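Local coordinates for protein endoglucanase A (Clostridium acetobutylicum, PDB 3IK2) that probably hydrolyses internal beta-1,4-glucosidic bonds of cellulose and related glucans, as a family 44 glycoside hydrolase built on a TIM-like barrel, at residues 426-431 against 446-451; 454-459 against 497-502. All blocks are in the same frame, centred on the assembly; numbering follows the deposited sequence.

Contact 1: 426-431 against 446-451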
# COMPACT_ATOMS: atom_id res chain seq x y z
N ASN A 426 -4.85 -23.86 6.67
CA ASN A 426 -6.22 -23.67 7.11
C ASN A 426 -6.43 -22.50 8.03
O ASN A 426 -7.54 -22.00 8.18
CB ASN A 426 -6.79 -24.97 7.67
CG ASN A 426 -7.04 -25.98 6.57
OD1 ASN A 426 -7.89 -25.75 5.70
ND2 ASN A 426 -6.25 -27.06 6.56
N SER A 427 -5.33 -22.02 8.59
CA SER A 427 -5.40 -20.87 9.48
C SER A 427 -4.34 -19.82 9.21
O SER A 427 -3.30 -20.11 8.57
CB SER A 427 -5.32 -21.35 10.93
OG SER A 427 -3.99 -21.61 11.30
N SER A 428 -4.62 -18.59 9.65
CA SER A 428 -3.60 -17.56 9.87
C SER A 428 -3.73 -17.04 11.29
O SER A 428 -4.84 -16.86 11.76
CB SER A 428 -3.74 -16.40 8.89
OG SER A 428 -3.29 -16.79 7.62
N THR A 429 -2.61 -16.84 11.98
CA THR A 429 -2.60 -16.34 13.37
C THR A 429 -1.51 -15.28 13.55
O THR A 429 -0.36 -15.49 13.17
CB THR A 429 -2.35 -17.48 14.43
OG1 THR A 429 -1.07 -18.09 14.19
CG2 THR A 429 -3.50 -18.54 14.42
N TYR A 430 -1.91 -14.15 14.13
CA TYR A 430 -1.00 -13.04 14.44
C TYR A 430 -1.24 -12.67 15.88
O TYR A 430 -2.37 -12.64 16.32
CB TYR A 430 -1.22 -11.83 13.46
CG TYR A 430 -1.07 -12.25 11.99
CD1 TYR A 430 0.19 -12.42 11.42
CD2 TYR A 430 -2.20 -12.54 11.20
CE1 TYR A 430 0.33 -12.85 10.10
CE2 TYR A 430 -2.06 -12.94 9.88
CZ TYR A 430 -0.79 -13.11 9.35
OH TYR A 430 -0.63 -13.51 8.04
N ALA A 431 -0.17 -12.44 16.63
CA ALA A 431 -0.29 -11.93 18.01
C ALA A 431 0.51 -10.66 18.15
O ALA A 431 1.58 -10.52 17.54
CB ALA A 431 0.19 -12.99 19.01
N MET A 446 -7.86 -16.52 11.97
CA MET A 446 -8.78 -16.77 10.86
C MET A 446 -8.78 -18.26 10.51
O MET A 446 -7.72 -18.91 10.45
CB MET A 446 -8.40 -16.02 9.57
CG MET A 446 -8.33 -14.50 9.57
SD MET A 446 -7.08 -14.00 8.32
CE MET A 446 -5.84 -13.34 9.45
N ASN A 447 -9.96 -18.76 10.20
CA ASN A 447 -10.13 -20.09 9.67
C ASN A 447 -10.42 -19.95 8.17
O ASN A 447 -11.52 -19.56 7.77
CB ASN A 447 -11.27 -20.81 10.44
CG ASN A 447 -11.62 -22.18 9.87
OD1 ASN A 447 -10.99 -22.68 8.94
ND2 ASN A 447 -12.65 -22.81 10.44
N LYS A 448 -9.41 -20.23 7.34
CA LYS A 448 -9.55 -20.14 5.88
C LYS A 448 -10.28 -21.36 5.28
O LYS A 448 -10.57 -21.38 4.08
CB LYS A 448 -8.17 -19.92 5.17
CG LYS A 448 -7.29 -18.76 5.69
CD LYS A 448 -5.90 -18.66 4.99
CE LYS A 448 -4.86 -19.57 5.66
NZ LYS A 448 -3.50 -19.55 4.98
N ASN A 449 -10.58 -22.36 6.10
CA ASN A 449 -11.26 -23.54 5.61
C ASN A 449 -12.69 -23.23 5.19
O ASN A 449 -13.42 -22.47 5.85
CB ASN A 449 -11.22 -24.73 6.59
CG ASN A 449 -11.50 -26.06 5.89
OD1 ASN A 449 -12.66 -26.42 5.63
ND2 ASN A 449 -10.45 -26.79 5.57
N TYR A 450 -13.08 -23.81 4.05
CA TYR A 450 -14.35 -23.47 3.45
C TYR A 450 -15.52 -24.14 4.15
O TYR A 450 -16.65 -23.70 3.99
CB TYR A 450 -14.36 -23.84 1.96
CG TYR A 450 -14.94 -22.74 1.12
CD1 TYR A 450 -14.12 -21.72 0.64
CD2 TYR A 450 -16.29 -22.72 0.80
CE1 TYR A 450 -14.64 -20.69 -0.11
CE2 TYR A 450 -16.82 -21.70 0.04
CZ TYR A 450 -15.98 -20.69 -0.41
OH TYR A 450 -16.50 -19.66 -1.18
N THR A 451 -15.26 -25.23 4.88
CA THR A 451 -16.35 -26.07 5.40
C THR A 451 -16.19 -26.54 6.86
O THR A 451 -17.18 -26.80 7.54
CB THR A 451 -16.55 -27.32 4.47
OG1 THR A 451 -15.38 -28.15 4.52
CG2 THR A 451 -16.79 -26.89 3.03
O HOH W 1 -1.44 -18.61 6.56
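Residues 426-431 and 446-451 run antiparallel, their end-to-end directions 173° apart, at the open end of the beta hairpin formed by strands 427-433 and 440-447. Ser428 and Met446 make a hydrogen-bonded pair: Met446 N reaches Ser428 O at 3.0 Å, nearly along the C=O axis, and Ser428 N returns a bond to Met446 O on a lone pair. Ser427 faces Asn447 as a non-hydrogen-bonded pair. One residue further out, where the chains have left the strands, Lys448 N still donates to Asn426 O at 2.7 Å, from above the carbonyl plane.

The amides of Asn426 and Asn449 lie side by side. Asn449 ND2 gives a fairly straight bond (163°) to Asn426 OD1 at 2.8 Å, in its own amide plane but well above that of Asn426. The turn after the strand is fixed by two consecutive Asx turns, Asn447 OD1 accepting from Asn449 N at 2.9 Å and Asn449 OD1 from Thr451 N; Asn447 ND2 bonds Asp452 O. Lys448 bends at chi3 (-86°), laying CE 3.3 Å from Ser427 O. Its NZ is linked to Ser428 OG through one water and also donates to Ile424 O and Gln305 OE1, so several oxygens share the buried ammonium. Met446, bent at its thioether, brings CE against Ser428 CB and to the ring edge of Tyr430, 3.8 Å from CE2.

Ser428, Tyr430, Met446 and Lys448 face helix 361-376, where Asp369 OD1 bonds both Ser428 OG and Tyr430 OH, joining this sheet to a helix of the barrel domain. Ser427 and Asn447 occupy the other face and pack on Ile454 of strand 454-461, inside the beta-sandwich-like domain.

Contact 2: 454-459 against 497-502; sequences INFNFN and YKIPAL
Four backbone hydrogen bonds join strand 454-459 to the end of strand 494-499, the two running antiparallel at 151°. Ile454 and Ile499 exchange a pair of nearly straight bonds, Ile499 N to Ile454 O being 2.8 Å. Phe456 and Tyr497 form the second hydrogen-bonded pair; here Phe456 N approaches Tyr497 O from 45° above the carbonyl plane. Between them sits the non-hydrogen-bonded pair Asn455 and Lys498, and Lys498 CA adds a CH...O contact to Ile454 O.

Apolar contacts gather on the face of Ile454, Phe456 and Ile499. Ile454 CG2 stands over the centre of the Phe456 ring, 3.6 Å above its plane, while Ile499 CD1 comes within 3.5 Å of Phe456 CE2. Phe458 turns its ring edge to Tyr497, with CE2 3.9 Å from CB; the same ring stacks with Phe495. The Tyr497 ring itself leads away, its OH bonded to Asp485 O. Val445 of strand 440-447 packs against Phe456, Phe458 and Ile499.

On the other face the extended Lys498 chain runs alongside Asn455, whose OD1 rests 3.3 Å from Lys498 CG. Asn455 ND2 is held by Asp2 OD1.

This division is that of an amphipathic sheet: Ile454, Phe456, Phe458 and Ile499 fill the interior of the beta domain, whereas Lys498 on the edge strand 494-499 and Asn455 on the strand beside it lie on the outer face.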
# COMPACT_ATOMS: atom_id res chain seq x y z
N ILE A 454 -12.38 -25.10 13.26
CA ILE A 454 -11.10 -25.40 13.87
C ILE A 454 -11.15 -25.17 15.37
O ILE A 454 -11.56 -24.10 15.85
CB ILE A 454 -9.90 -24.55 13.28
CG1 ILE A 454 -9.73 -24.74 11.77
CG2 ILE A 454 -8.60 -24.99 13.96
CD1 ILE A 454 -8.63 -23.81 11.16
N ASN A 455 -10.72 -26.18 16.10
CA ASN A 455 -10.40 -26.06 17.51
C ASN A 455 -8.99 -25.56 17.67
O ASN A 455 -8.03 -26.25 17.36
CB ASN A 455 -10.56 -27.39 18.23
CG ASN A 455 -11.99 -27.91 18.14
OD1 ASN A 455 -12.94 -27.21 18.53
ND2 ASN A 455 -12.16 -29.12 17.58
N PHE A 456 -8.87 -24.32 18.12
CA PHE A 456 -7.56 -23.74 18.29
C PHE A 456 -7.18 -23.95 19.73
O PHE A 456 -7.89 -23.54 20.64
CB PHE A 456 -7.56 -22.25 17.96
CG PHE A 456 -7.61 -21.95 16.50
CD1 PHE A 456 -6.43 -21.93 15.73
CD2 PHE A 456 -8.82 -21.63 15.88
CE1 PHE A 456 -6.46 -21.63 14.38
CE2 PHE A 456 -8.86 -21.33 14.51
CZ PHE A 456 -7.69 -21.32 13.77
N ASN A 457 -6.04 -24.59 19.92
CA ASN A 457 -5.45 -24.80 21.23
C ASN A 457 -4.29 -23.82 21.38
O ASN A 457 -3.30 -23.93 20.68
CB ASN A 457 -5.01 -26.27 21.35
CG ASN A 457 -6.09 -27.24 20.90
OD1 ASN A 457 -7.25 -27.14 21.34
ND2 ASN A 457 -5.74 -28.16 19.99
N PHE A 458 -4.45 -22.83 22.26
CA PHE A 458 -3.51 -21.75 22.39
C PHE A 458 -2.58 -21.98 23.54
O PHE A 458 -3.03 -22.26 24.66
CB PHE A 458 -4.21 -20.39 22.62
CG PHE A 458 -5.02 -19.90 21.43
CD1 PHE A 458 -4.44 -19.07 20.48
CD2 PHE A 458 -6.36 -20.26 21.28
CE1 PHE A 458 -5.19 -18.61 19.37
CE2 PHE A 458 -7.12 -19.82 20.20
CZ PHE A 458 -6.52 -19.00 19.22
N ASN A 459 -1.29 -21.78 23.28
CA ASN A 459 -0.29 -21.84 24.33
C ASN A 459 0.48 -20.54 24.35
O ASN A 459 1.34 -20.31 23.49
CB ASN A 459 0.68 -23.00 24.07
CG ASN A 459 -0.05 -24.28 23.71
OD1 ASN A 459 -0.53 -25.00 24.60
ND2 ASN A 459 -0.16 -24.56 22.38
N TYR A 497 -10.24 -22.18 21.71
CA TYR A 497 -11.30 -21.44 21.06
C TYR A 497 -11.60 -22.10 19.72
O TYR A 497 -10.72 -22.23 18.85
CB TYR A 497 -11.00 -19.92 20.93
CG TYR A 497 -12.29 -19.10 20.89
CD1 TYR A 497 -12.97 -18.79 22.06
CD2 TYR A 497 -12.85 -18.66 19.68
CE1 TYR A 497 -14.17 -18.06 22.04
CE2 TYR A 497 -14.05 -17.94 19.64
CZ TYR A 497 -14.72 -17.64 20.83
OH TYR A 497 -15.95 -16.93 20.83
N LYS A 498 -12.85 -22.55 19.59
CA LYS A 498 -13.39 -23.15 18.39
C LYS A 498 -13.97 -22.08 17.45
O LYS A 498 -14.84 -21.30 17.83
CB LYS A 498 -14.46 -24.19 18.72
CG LYS A 498 -15.02 -24.90 17.51
CD LYS A 498 -16.01 -26.00 17.96
CE LYS A 498 -16.32 -26.97 16.81
NZ LYS A 498 -17.22 -28.11 17.23
N ILE A 499 -13.47 -22.06 16.22
CA ILE A 499 -13.86 -21.07 15.23
C ILE A 499 -14.53 -21.77 14.03
O ILE A 499 -13.92 -22.65 13.41
CB ILE A 499 -12.60 -20.26 14.80
CG1 ILE A 499 -12.13 -19.41 15.99
CG2 ILE A 499 -12.87 -19.35 13.64
CD1 ILE A 499 -10.83 -18.70 15.79
N PRO A 500 -15.77 -21.38 13.69
CA PRO A 500 -16.36 -22.02 12.50
C PRO A 500 -15.61 -21.63 11.21
O PRO A 500 -14.75 -20.74 11.23
CB PRO A 500 -17.81 -21.48 12.49
CG PRO A 500 -18.06 -20.96 13.90
CD PRO A 500 -16.69 -20.41 14.31
N ALA A 501 -15.91 -22.34 10.12
CA ALA A 501 -15.32 -22.11 8.80
C ALA A 501 -15.48 -20.66 8.36
O ALA A 501 -16.47 -20.03 8.67
CB ALA A 501 -15.98 -23.03 7.77
N LEU A 502 -14.50 -20.15 7.60
CA LEU A 502 -14.62 -18.83 6.98
C LEU A 502 -15.02 -17.79 8.01
O LEU A 502 -16.05 -17.12 7.88
CB LEU A 502 -15.59 -18.83 5.78
CG LEU A 502 -15.32 -19.86 4.67
CD1 LEU A 502 -16.50 -19.91 3.67
CD2 LEU A 502 -13.96 -19.61 3.95

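Strand 2-15 starts the chain in the nine-strand sheet; after the barrel, the chain returns through strand 415-421 to the hairpin 427-433/440-447, whose open end contact 1 closes, with 14 residues between its segments. Residues 448-453 then carry it to strand 454-461, where contact 2 opens; strands 468-475 and 481-484 intervene before 494-499 returns to close it. The two contacts therefore follow in series, neither nested nor crossed. In the nine-strand order they lie apart, contact 1 within the sheet and contact 2 at its 494-499 edge, yet their centres are about 8 Å apart. Asn447 ND2 bridges them through probable hydrogen bonds to Ile499 O and Pro500 O, while Ala501 packs on Asn449.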